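Local coordinates for protein glucoamylase (Thermoanaerobacterium thermosaccharolyticum, PDB 1LF6) that hydrolyses starch-type glucans as a family 15 glucoamylase, probably releasing beta-D-glucose one unit at a time from the non-reducing chain ends, at residues S535-E538 with L539-L542; I171-N175 with N176-M180; D415-V418 with K419-D423; F52-N56 with G57-E61; G524-Q528 with K529-D533. One frame throughout, in Å; residues are numbered along the deposited sequence.

Interaction 1: S535-E538 with L539-L542; sequences SFLE and LVRL
Phe536 O accepts the N-H of Leu539 at 2.9 Å, the three-residue spacing of a 3-10 turn, whereas Glu538 O takes Leu542 N four residues on, also at 2.9 Å, as in an alpha helix. The chain thus tightens before it settles into the short helix 538-541. Leu539 CG closes over Phe536 O at 3.3 Å. On the next turn Leu542 does likewise: its CD1 lies 3.6 Å from Glu538 O. This helix belongs to the helical (alpha/alpha) barrel domain. Phe536 and Leu537, just before it, pack on helix 550-562, while its own residues meet helices 445-464 and 600-612; the side chain of Glu538 is about 10 Å from that of Glu435, the probable catalytic base. Glu538 and Arg541 run side by side in the same direction, yet the contact is with methylenes, Glu538 OE1 meeting Arg541 CG at 3.8 Å. With chi2 of Glu538 at -70° its chain bends, and the carboxylate stands nearly perpendicular (86°) to the guanidinium plane. Their charged ends do not pair: Arg541 forms salt bridges with Asp673 and Glu658, while Glu538 has a long, weak ion pair with Arg436.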
# COMPACT_ATOMS: atom_id res chain seq x y z
N SER A 535 19.76 5.28 5.42
CA SER A 535 19.65 3.84 5.62
C SER A 535 20.79 3.28 6.46
O SER A 535 20.69 2.17 6.99
CB SER A 535 19.63 3.11 4.27
OG SER A 535 18.50 3.49 3.50
N PHE A 536 21.88 4.03 6.58
CA PHE A 536 23.01 3.56 7.37
C PHE A 536 22.56 3.34 8.81
O PHE A 536 23.18 2.58 9.55
CB PHE A 536 24.17 4.55 7.34
CG PHE A 536 23.99 5.73 8.25
CD1 PHE A 536 23.14 6.77 7.91
CD2 PHE A 536 24.67 5.79 9.47
CE1 PHE A 536 22.95 7.85 8.77
CE2 PHE A 536 24.49 6.86 10.33
CZ PHE A 536 23.63 7.90 9.98
N LEU A 537 21.48 4.01 9.22
CA LEU A 537 20.98 3.86 10.58
C LEU A 537 20.53 2.43 10.85
O LEU A 537 20.23 2.07 11.99
CB LEU A 537 19.83 4.84 10.86
CG LEU A 537 20.22 6.32 11.01
CD1 LEU A 537 18.97 7.16 11.22
CD2 LEU A 537 21.21 6.49 12.17
N GLU A 538 20.48 1.62 9.79
CA GLU A 538 20.09 0.22 9.93
C GLU A 538 21.14 -0.49 10.77
O GLU A 538 20.85 -1.49 11.43
CB GLU A 538 19.99 -0.44 8.56
CG GLU A 538 18.73 -0.10 7.80
CD GLU A 538 17.50 -0.72 8.43
OE1 GLU A 538 16.97 -0.15 9.41
OE2 GLU A 538 17.07 -1.78 7.94
N LEU A 539 22.36 0.05 10.73
CA LEU A 539 23.48 -0.50 11.49
C LEU A 539 23.13 -0.53 12.97
O LEU A 539 23.37 -1.52 13.65
CB LEU A 539 24.74 0.35 11.28
CG LEU A 539 25.48 0.24 9.94
CD1 LEU A 539 26.42 1.43 9.79
CD2 LEU A 539 26.25 -1.08 9.87
N VAL A 540 22.57 0.57 13.48
CA VAL A 540 22.19 0.65 14.89
C VAL A 540 20.86 -0.07 15.15
O VAL A 540 20.70 -0.76 16.15
CB VAL A 540 22.10 2.13 15.36
CG1 VAL A 540 23.41 2.87 15.04
CG2 VAL A 540 20.94 2.82 14.69
N ARG A 541 19.91 0.11 14.23
CA ARG A 541 18.59 -0.52 14.34
C ARG A 541 18.72 -2.04 14.53
O ARG A 541 17.98 -2.65 15.31
CB ARG A 541 17.78 -0.23 13.08
CG ARG A 541 16.36 -0.79 13.07
CD ARG A 541 15.53 -0.26 14.23
NE ARG A 541 14.11 -0.55 14.04
CZ ARG A 541 13.29 0.18 13.28
NH1 ARG A 541 12.02 -0.18 13.16
NH2 ARG A 541 13.72 1.27 12.65
N LEU A 542 19.66 -2.65 13.82
CA LEU A 542 19.86 -4.10 13.90
C LEU A 542 20.83 -4.56 14.99
O LEU A 542 21.05 -5.76 15.15
CB LEU A 542 20.32 -4.63 12.54
CG LEU A 542 19.23 -4.69 11.47
CD1 LEU A 542 19.84 -4.70 10.08
CD2 LEU A 542 18.37 -5.93 11.71

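Interaction 2: I171-N175 with N176-M180; sequences IKANN and NEMLM
Ile171 and Met180 meet at about a right angle, the isoleucine's CD1 lying 3.5 Å from Met180 SD and its CG1 equally close, 3.5 Å, to Met180 CG. The methionine can fold against its neighbour because its chain turns at both chi2 (-63°) and chi3 (-70°). Met178, by contrast, stays extended, and its terminal CE reaches the methyl of Ala173, CB, at 4.1 Å. With an alanine at the position of Ile171, the sulfur and CG of Met180 would probably lose their apolar partner and the bent methionine would be freer to turn. Behind these contacts stands the backbone ladder. Ile171 and Met178 form an antiparallel hydrogen-bonded pair, Ile171 N reaching Met178 O at 3.2 Å in an almost straight bond, with the return bond from Met178 N to Ile171 O. Nearer the turn, Ala173 N donates to Asn176 O at 2.8 Å, while the bond from Asn176 N back to Ala173 O is bent and weak. Farther out, helix 254-266 touches Met178 and Met180, and strand 186-192 flanks both. The whole is a tight beta hairpin, strands 166-173 and 176-183, within a large antiparallel sheet of the N-terminal beta-sandwich domain.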
# COMPACT_ATOMS: atom_id res chain seq x y z
N ILE A 171 -28.78 -7.07 -17.46
CA ILE A 171 -29.64 -8.23 -17.27
C ILE A 171 -30.69 -7.88 -16.23
O ILE A 171 -30.77 -6.75 -15.76
CB ILE A 171 -28.86 -9.46 -16.76
CG1 ILE A 171 -28.26 -9.15 -15.38
CG2 ILE A 171 -27.78 -9.85 -17.75
CD1 ILE A 171 -27.69 -10.37 -14.68
N LYS A 172 -31.50 -8.87 -15.88
CA LYS A 172 -32.53 -8.69 -14.88
C LYS A 172 -32.57 -9.97 -14.07
O LYS A 172 -32.83 -11.06 -14.59
CB LYS A 172 -33.88 -8.44 -15.56
CG LYS A 172 -34.91 -7.77 -14.65
CD LYS A 172 -36.18 -7.43 -15.42
CE LYS A 172 -37.17 -6.68 -14.55
NZ LYS A 172 -38.44 -6.38 -15.27
N ALA A 173 -32.26 -9.85 -12.78
CA ALA A 173 -32.25 -10.99 -11.88
C ALA A 173 -33.38 -10.80 -10.89
O ALA A 173 -33.35 -9.88 -10.07
CB ALA A 173 -30.91 -11.09 -11.16
N ASN A 174 -34.38 -11.68 -10.95
CA ASN A 174 -35.53 -11.60 -10.06
C ASN A 174 -36.09 -10.18 -10.05
O ASN A 174 -36.23 -9.56 -8.99
CB ASN A 174 -35.12 -12.02 -8.65
CG ASN A 174 -34.84 -13.51 -8.54
OD1 ASN A 174 -34.33 -14.12 -9.48
ND2 ASN A 174 -35.16 -14.10 -7.39
N ASN A 175 -36.39 -9.66 -11.23
CA ASN A 175 -36.94 -8.32 -11.39
C ASN A 175 -36.01 -7.23 -10.89
O ASN A 175 -36.46 -6.14 -10.52
CB ASN A 175 -38.28 -8.23 -10.66
CG ASN A 175 -39.29 -9.24 -11.17
OD1 ASN A 175 -39.58 -9.30 -12.37
ND2 ASN A 175 -39.82 -10.05 -10.26
N ASN A 176 -34.71 -7.51 -10.88
CA ASN A 176 -33.72 -6.54 -10.44
C ASN A 176 -32.79 -6.21 -11.61
O ASN A 176 -32.09 -7.09 -12.11
CB ASN A 176 -32.92 -7.10 -9.27
CG ASN A 176 -33.21 -6.38 -7.96
OD1 ASN A 176 -32.78 -5.24 -7.76
ND2 ASN A 176 -33.94 -7.03 -7.07
N GLU A 177 -32.80 -4.96 -12.04
CA GLU A 177 -31.95 -4.53 -13.14
C GLU A 177 -30.52 -4.32 -12.67
O GLU A 177 -30.25 -3.44 -11.86
CB GLU A 177 -32.47 -3.24 -13.77
CG GLU A 177 -33.66 -3.43 -14.69
CD GLU A 177 -34.04 -2.16 -15.41
OE1 GLU A 177 -34.80 -2.25 -16.39
OE2 GLU A 177 -33.59 -1.07 -14.99
N MET A 178 -29.61 -5.15 -13.18
CA MET A 178 -28.21 -5.06 -12.80
C MET A 178 -27.31 -4.82 -14.01
O MET A 178 -27.46 -5.46 -15.05
CB MET A 178 -27.77 -6.36 -12.10
CG MET A 178 -28.50 -6.68 -10.81
SD MET A 178 -27.99 -8.27 -10.12
CE MET A 178 -29.10 -8.40 -8.71
N LEU A 179 -26.37 -3.88 -13.86
CA LEU A 179 -25.42 -3.58 -14.93
C LEU A 179 -24.29 -4.59 -14.75
O LEU A 179 -23.66 -4.64 -13.69
CB LEU A 179 -24.89 -2.15 -14.80
CG LEU A 179 -25.78 -1.03 -15.33
CD1 LEU A 179 -27.17 -1.12 -14.72
CD2 LEU A 179 -25.15 0.32 -15.02
N MET A 180 -24.04 -5.39 -15.78
CA MET A 180 -23.00 -6.41 -15.71
C MET A 180 -21.74 -6.04 -16.48
O MET A 180 -21.78 -5.27 -17.45
CB MET A 180 -23.54 -7.73 -16.26
CG MET A 180 -24.91 -8.12 -15.73
SD MET A 180 -24.92 -8.39 -13.95
CE MET A 180 -23.96 -9.91 -13.87

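Interaction 3: D415-V418 with K419-D423; sequences DSLV and KPLAD
Leu421 N bonds to Leu417 O at 3.2 Å and Ala422 N to Val418 O at 2.8 Å, regular helical links that resume after a wider pi-type turn at 415-418 and a kink at Pro420. The proline explains the break: its nitrogen has no hydrogen to give to the preceding turn, and its ring occupies that place instead. Pro420 CD sits 3.3 Å from Asp415 O, and Pro420 CG lies 3.2 Å from Leu417 O, so carbon rather than a donor faces these carbonyls. On the buried side Leu417 and Leu421 cross obliquely, both methyls of Leu417 approaching one methyl of Leu421, with CD1 to CD1 at 3.7 Å. Leu417 gets there with CG anti to the backbone N, chi1 -172°. Around the helix, Lys419 runs out extended and then bends at chi4 (50°), bringing NZ to Asp423 OD2 at 2.9 Å in a salt bridge. OD2 accepts through its syn lone pair, while Tyr474 holds OD1, so both oxygens of the carboxylate are engaged. Leu421 also packs on helix 395-407 and Val418 on helix 445-464. The arrangement is that of a proline-kinked helix wedged among its neighbours in the (alpha/alpha) barrel.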
# COMPACT_ATOMS: atom_id res chain seq x y z
N ASP A 415 15.96 -26.14 8.41
CA ASP A 415 16.27 -26.88 7.18
C ASP A 415 15.68 -26.28 5.91
O ASP A 415 16.34 -26.22 4.88
CB ASP A 415 15.80 -28.34 7.28
CG ASP A 415 16.59 -29.15 8.27
OD1 ASP A 415 17.84 -29.20 8.15
OD2 ASP A 415 15.98 -29.75 9.18
N SER A 416 14.43 -25.84 5.98
CA SER A 416 13.76 -25.30 4.80
C SER A 416 13.94 -23.81 4.54
O SER A 416 13.76 -23.35 3.41
CB SER A 416 12.26 -25.62 4.87
OG SER A 416 11.65 -24.94 5.95
N LEU A 417 14.31 -23.05 5.57
CA LEU A 417 14.45 -21.60 5.41
C LEU A 417 15.81 -21.02 5.78
O LEU A 417 16.50 -20.42 4.95
CB LEU A 417 13.36 -20.90 6.22
CG LEU A 417 13.12 -19.38 6.13
CD1 LEU A 417 14.32 -18.60 6.68
CD2 LEU A 417 12.86 -19.01 4.69
N VAL A 418 16.19 -21.19 7.04
CA VAL A 418 17.44 -20.64 7.55
C VAL A 418 18.71 -21.12 6.87
O VAL A 418 19.48 -20.30 6.35
CB VAL A 418 17.56 -20.90 9.07
CG1 VAL A 418 18.87 -20.33 9.60
CG2 VAL A 418 16.36 -20.26 9.80
N LYS A 419 18.94 -22.43 6.85
CA LYS A 419 20.15 -22.96 6.23
C LYS A 419 20.30 -22.59 4.75
O LYS A 419 21.36 -22.12 4.34
CB LYS A 419 20.22 -24.48 6.42
CG LYS A 419 21.45 -25.13 5.81
CD LYS A 419 21.79 -26.44 6.53
CE LYS A 419 22.73 -27.30 5.70
NZ LYS A 419 23.91 -26.55 5.21
N PRO A 420 19.26 -22.81 3.94
CA PRO A 420 19.44 -22.44 2.53
C PRO A 420 19.75 -20.95 2.30
O PRO A 420 20.59 -20.61 1.46
CB PRO A 420 18.13 -22.89 1.87
CG PRO A 420 17.15 -22.93 3.02
CD PRO A 420 17.96 -23.47 4.15
N LEU A 421 19.10 -20.07 3.05
CA LEU A 421 19.34 -18.64 2.89
C LEU A 421 20.71 -18.25 3.44
O LEU A 421 21.41 -17.43 2.83
CB LEU A 421 18.25 -17.82 3.59
CG LEU A 421 16.87 -17.87 2.92
CD1 LEU A 421 15.89 -17.03 3.73
CD2 LEU A 421 16.97 -17.34 1.48
N ALA A 422 21.09 -18.82 4.58
CA ALA A 422 22.38 -18.52 5.17
C ALA A 422 23.50 -18.97 4.23
O ALA A 422 24.47 -18.24 4.02
CB ALA A 422 22.52 -19.22 6.53
N ASP A 423 23.35 -20.16 3.67
CA ASP A 423 24.35 -20.70 2.74
C ASP A 423 24.40 -19.86 1.47
O ASP A 423 25.47 -19.68 0.89
CB ASP A 423 24.04 -22.15 2.38
CG ASP A 423 24.20 -23.10 3.56
OD1 ASP A 423 25.00 -22.80 4.47
OD2 ASP A 423 23.54 -24.16 3.56

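Interaction 4: F52-N56 with G57-E61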
# COMPACT_ATOMS: atom_id res chain seq x y z
N PHE A 52 -11.49 -2.70 -1.15
CA PHE A 52 -11.83 -1.43 -1.78
C PHE A 52 -10.90 -0.32 -1.29
O PHE A 52 -10.27 -0.44 -0.24
CB PHE A 52 -13.28 -1.03 -1.47
CG PHE A 52 -13.54 -0.73 -0.02
CD1 PHE A 52 -13.90 -1.75 0.86
CD2 PHE A 52 -13.41 0.57 0.47
CE1 PHE A 52 -14.13 -1.48 2.21
CE2 PHE A 52 -13.63 0.84 1.82
CZ PHE A 52 -13.99 -0.18 2.69
N THR A 53 -10.82 0.75 -2.07
CA THR A 53 -10.00 1.91 -1.73
C THR A 53 -10.83 3.14 -2.04
O THR A 53 -11.72 3.09 -2.90
CB THR A 53 -8.69 1.97 -2.55
OG1 THR A 53 -8.99 2.09 -3.95
CG2 THR A 53 -7.86 0.72 -2.33
N LEU A 54 -10.56 4.23 -1.34
CA LEU A 54 -11.29 5.48 -1.54
C LEU A 54 -10.31 6.59 -1.93
O LEU A 54 -9.19 6.64 -1.42
CB LEU A 54 -12.02 5.89 -0.26
CG LEU A 54 -12.96 4.87 0.38
CD1 LEU A 54 -13.51 5.42 1.69
CD2 LEU A 54 -14.09 4.53 -0.58
N ALA A 55 -10.73 7.47 -2.83
CA ALA A 55 -9.90 8.58 -3.28
C ALA A 55 -10.78 9.66 -3.88
O ALA A 55 -11.75 9.36 -4.58
CB ALA A 55 -8.88 8.09 -4.31
N ASN A 56 -10.46 10.92 -3.59
CA ASN A 56 -11.20 12.05 -4.12
C ASN A 56 -12.71 11.96 -3.88
O ASN A 56 -13.51 12.29 -4.75
CB ASN A 56 -10.91 12.19 -5.62
CG ASN A 56 -9.45 12.53 -5.89
OD1 ASN A 56 -8.88 12.09 -6.89
ND2 ASN A 56 -8.85 13.31 -5.00
N GLY A 57 -13.08 11.49 -2.69
CA GLY A 57 -14.48 11.38 -2.33
C GLY A 57 -15.26 10.25 -2.96
O GLY A 57 -16.49 10.21 -2.87
N ALA A 58 -14.57 9.31 -3.58
CA ALA A 58 -15.26 8.20 -4.21
C ALA A 58 -14.48 6.90 -4.20
O ALA A 58 -13.25 6.89 -4.06
CB ALA A 58 -15.63 8.57 -5.65
N ILE A 59 -15.20 5.81 -4.35
CA ILE A 59 -14.60 4.50 -4.40
C ILE A 59 -13.66 4.48 -5.61
O ILE A 59 -14.05 4.87 -6.71
CB ILE A 59 -15.68 3.42 -4.58
CG1 ILE A 59 -16.46 3.25 -3.27
CG2 ILE A 59 -15.06 2.11 -5.06
CD1 ILE A 59 -17.72 2.41 -3.39
N SER A 60 -12.41 4.08 -5.39
CA SER A 60 -11.46 3.99 -6.48
C SER A 60 -11.30 2.51 -6.82
O SER A 60 -12.29 1.82 -7.07
CB SER A 60 -10.12 4.64 -6.09
OG SER A 60 -9.71 4.26 -4.79
N GLU A 61 -10.07 2.00 -6.82
CA GLU A 61 -9.86 0.59 -7.15
C GLU A 61 -10.55 -0.37 -6.19
O GLU A 61 -10.61 -0.14 -4.98
CB GLU A 61 -8.36 0.25 -7.16
CG GLU A 61 -7.56 0.83 -8.31
CD GLU A 61 -7.02 2.22 -8.01
OE1 GLU A 61 -7.13 2.66 -6.85
OE2 GLU A 61 -6.48 2.86 -8.94
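Thr53 reaches across the hairpin to Ser60 and Glu61 with its whole side chain. Thr53 CB lies 3.4 Å from Ser60 OG. From there the branches part: Thr53 CG2 passes Glu61 O at 3.9 Å, while chi1 of 62° sets OG1 between the backbone N and the carbonyl carbon, facing the other strand. Thr53 OG1 meets Ser60 OG at 2.4 Å, a hydrogen bond so short that its exact length is doubtful, and it also lies 2.9 Å from Glu61 O. The backbone supports the same corner, for Ser60 N donates to Thr53 O at 2.8 Å in a nearly straight line, and Thr53 N gives Glu61 O a weaker, bent bond. Toward the turn, Leu54 and Ile59 touch through CD2 and CG1 at 3.8 Å, and the Ala55 and Ala58 backbones bond both ways around the type I' turn with Asn56 and Gly57 at its corners. Glycine suits the positive phi of Gly57. Strands 51-55 and 58-63 are neighbours in an antiparallel sheet of the N-terminal domain. Either hydroxyl could be the donor, and the Thr53 proton has two acceptors within reach, so the pattern is not settled; the buried hydroxyls nonetheless find partners within the hairpin and, for Ser60, weakly in Lys37, which also salt-bridges Glu61.

Interaction 5: G524-Q528 with K529-D533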
# COMPACT_ATOMS: atom_id res chain seq x y z
N GLY A 524 21.43 11.30 -12.34
CA GLY A 524 22.73 11.82 -12.71
C GLY A 524 23.90 10.91 -12.36
O GLY A 524 23.73 9.80 -11.86
N VAL A 525 25.12 11.40 -12.62
CA VAL A 525 26.33 10.64 -12.34
C VAL A 525 27.17 11.37 -11.31
O VAL A 525 27.51 12.53 -11.49
CB VAL A 525 27.17 10.43 -13.62
CG1 VAL A 525 28.40 9.60 -13.32
CG2 VAL A 525 26.32 9.76 -14.69
N TYR A 526 27.51 10.68 -10.22
CA TYR A 526 28.31 11.29 -9.15
C TYR A 526 29.33 10.31 -8.59
O TYR A 526 29.27 9.11 -8.86
CB TYR A 526 27.42 11.77 -8.00
CG TYR A 526 26.24 12.61 -8.44
CD1 TYR A 526 25.06 12.01 -8.89
CD2 TYR A 526 26.32 14.00 -8.45
CE1 TYR A 526 24.00 12.78 -9.35
CE2 TYR A 526 25.27 14.77 -8.92
CZ TYR A 526 24.11 14.16 -9.37
OH TYR A 526 23.07 14.92 -9.84
N ASP A 527 30.27 10.82 -7.81
CA ASP A 527 31.28 9.99 -7.17
C ASP A 527 30.59 9.39 -5.94
O ASP A 527 29.81 10.07 -5.27
CB ASP A 527 32.49 10.83 -6.76
CG ASP A 527 33.53 10.01 -6.00
OD1 ASP A 527 33.48 10.00 -4.75
OD2 ASP A 527 34.38 9.37 -6.66
N GLN A 528 30.89 8.13 -5.65
CA GLN A 528 30.28 7.43 -4.52
C GLN A 528 30.34 8.20 -3.21
O GLN A 528 29.42 8.12 -2.39
CB GLN A 528 30.91 6.03 -4.35
CG GLN A 528 32.42 6.04 -4.16
CD GLN A 528 32.98 4.65 -3.90
OE1 GLN A 528 32.38 3.64 -4.27
NE2 GLN A 528 34.14 4.59 -3.26
N LYS A 529 31.42 8.95 -3.01
CA LYS A 529 31.60 9.72 -1.78
C LYS A 529 30.70 10.95 -1.65
O LYS A 529 30.62 11.55 -0.57
CB LYS A 529 33.07 10.13 -1.65
CG LYS A 529 34.02 8.95 -1.48
CD LYS A 529 35.47 9.37 -1.53
CE LYS A 529 35.85 9.81 -2.95
NZ LYS A 529 37.25 10.26 -2.99
N GLU A 530 30.01 11.32 -2.72
CA GLU A 530 29.11 12.47 -2.69
C GLU A 530 27.71 12.06 -2.23
O GLU A 530 26.87 12.90 -1.92
CB GLU A 530 28.93 13.09 -4.09
CG GLU A 530 30.18 13.63 -4.78
CD GLU A 530 29.84 14.20 -6.15
OE1 GLU A 530 29.06 15.18 -6.21
OE2 GLU A 530 30.34 13.67 -7.17
N ILE A 531 27.47 10.75 -2.18
CA ILE A 531 26.14 10.26 -1.83
C ILE A 531 25.97 9.64 -0.45
O ILE A 531 26.62 8.65 -0.12
CB ILE A 531 25.68 9.20 -2.86
CG1 ILE A 531 26.00 9.69 -4.29
CG2 ILE A 531 24.21 8.91 -2.70
CD1 ILE A 531 25.30 10.98 -4.70
N VAL A 532 25.10 10.24 0.36
CA VAL A 532 24.81 9.72 1.69
C VAL A 532 23.35 9.25 1.71
O VAL A 532 22.53 9.71 0.91
CB VAL A 532 25.06 10.77 2.82
CG1 VAL A 532 26.55 11.06 2.89
CG2 VAL A 532 24.26 12.04 2.58
N ASP A 533 23.04 8.33 2.62
CA ASP A 533 21.72 7.72 2.71
C ASP A 533 21.40 7.41 4.18
O ASP A 533 22.19 6.77 4.86
CB ASP A 533 21.77 6.43 1.88
CG ASP A 533 20.43 5.72 1.78
OD1 ASP A 533 19.68 5.69 2.77
OD2 ASP A 533 20.15 5.16 0.69
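Asp527 and Glu530 each reach a backbone N-H across the turn through an extended torsion: chi1 of Asp527 (176°) puts its CG anti to the backbone N and brings OD1 to Lys529 N, and chi2 of Glu530 (180°) stretches that chain back to Asp527 N. Glu530 OE2 thereby receives Asp527 N at 2.9 Å in an almost straight bond (174°), approached from above the carboxylate plane. In the opposite sense, Asp527 OD1 accepts Lys529 N at 2.9 Å, which makes an Asx turn, and the main-chain bond from Glu530 N to Asp527 O, 2.8 Å, closes the 3-10 turn beneath it. Lys529 folds over the same aspartate oxygen, its CE only 3.0 Å from Asp527 OD1, but NZ goes on to a salt bridge with Asp514. Phe515 N holds OD2, so the Asp527 carboxylate is held at both oxygens. The Glu530 carboxylate also borders Tyr526, with Glu530 OE1 at the ring edge 3.7 Å from Tyr526 CD2. A leucine in place of Glu530 would probably leave the Asp527 N-H without its acceptor and the turn less firmly joined to the strand. Ile531 CD1 meets Tyr526 CB at 4.0 Å, and the side chain of Ile531 is about 9 Å from that of Glu435, the probable catalytic base. Tyr526 stacks with His578, strand 524-527 pairs with strand 516-519, and past the turn Val532 touches helix 550-562.

From the N terminus the order is interaction 4, then 2, 3, 5 and 1. Each joins adjoining segments, so each closes no more than a turn, and none nests within or crosses another. Interactions 4 and 2 are hairpins in two different sheets of the N-terminal beta-sandwich domain, their centres 25 Å apart. The other three lie in the catalytic helical domain, on the far side of the chain's centre from interaction 4. Interaction 3 is confined to one helix, 414-428. Interaction 5 turns the chain out of strand 524-527, and residues 535-542 follow directly as interaction 1, with the two centres 19 Å apart; together they carry the chain from the small two-stranded sheet in among the helices of the catalytic domain.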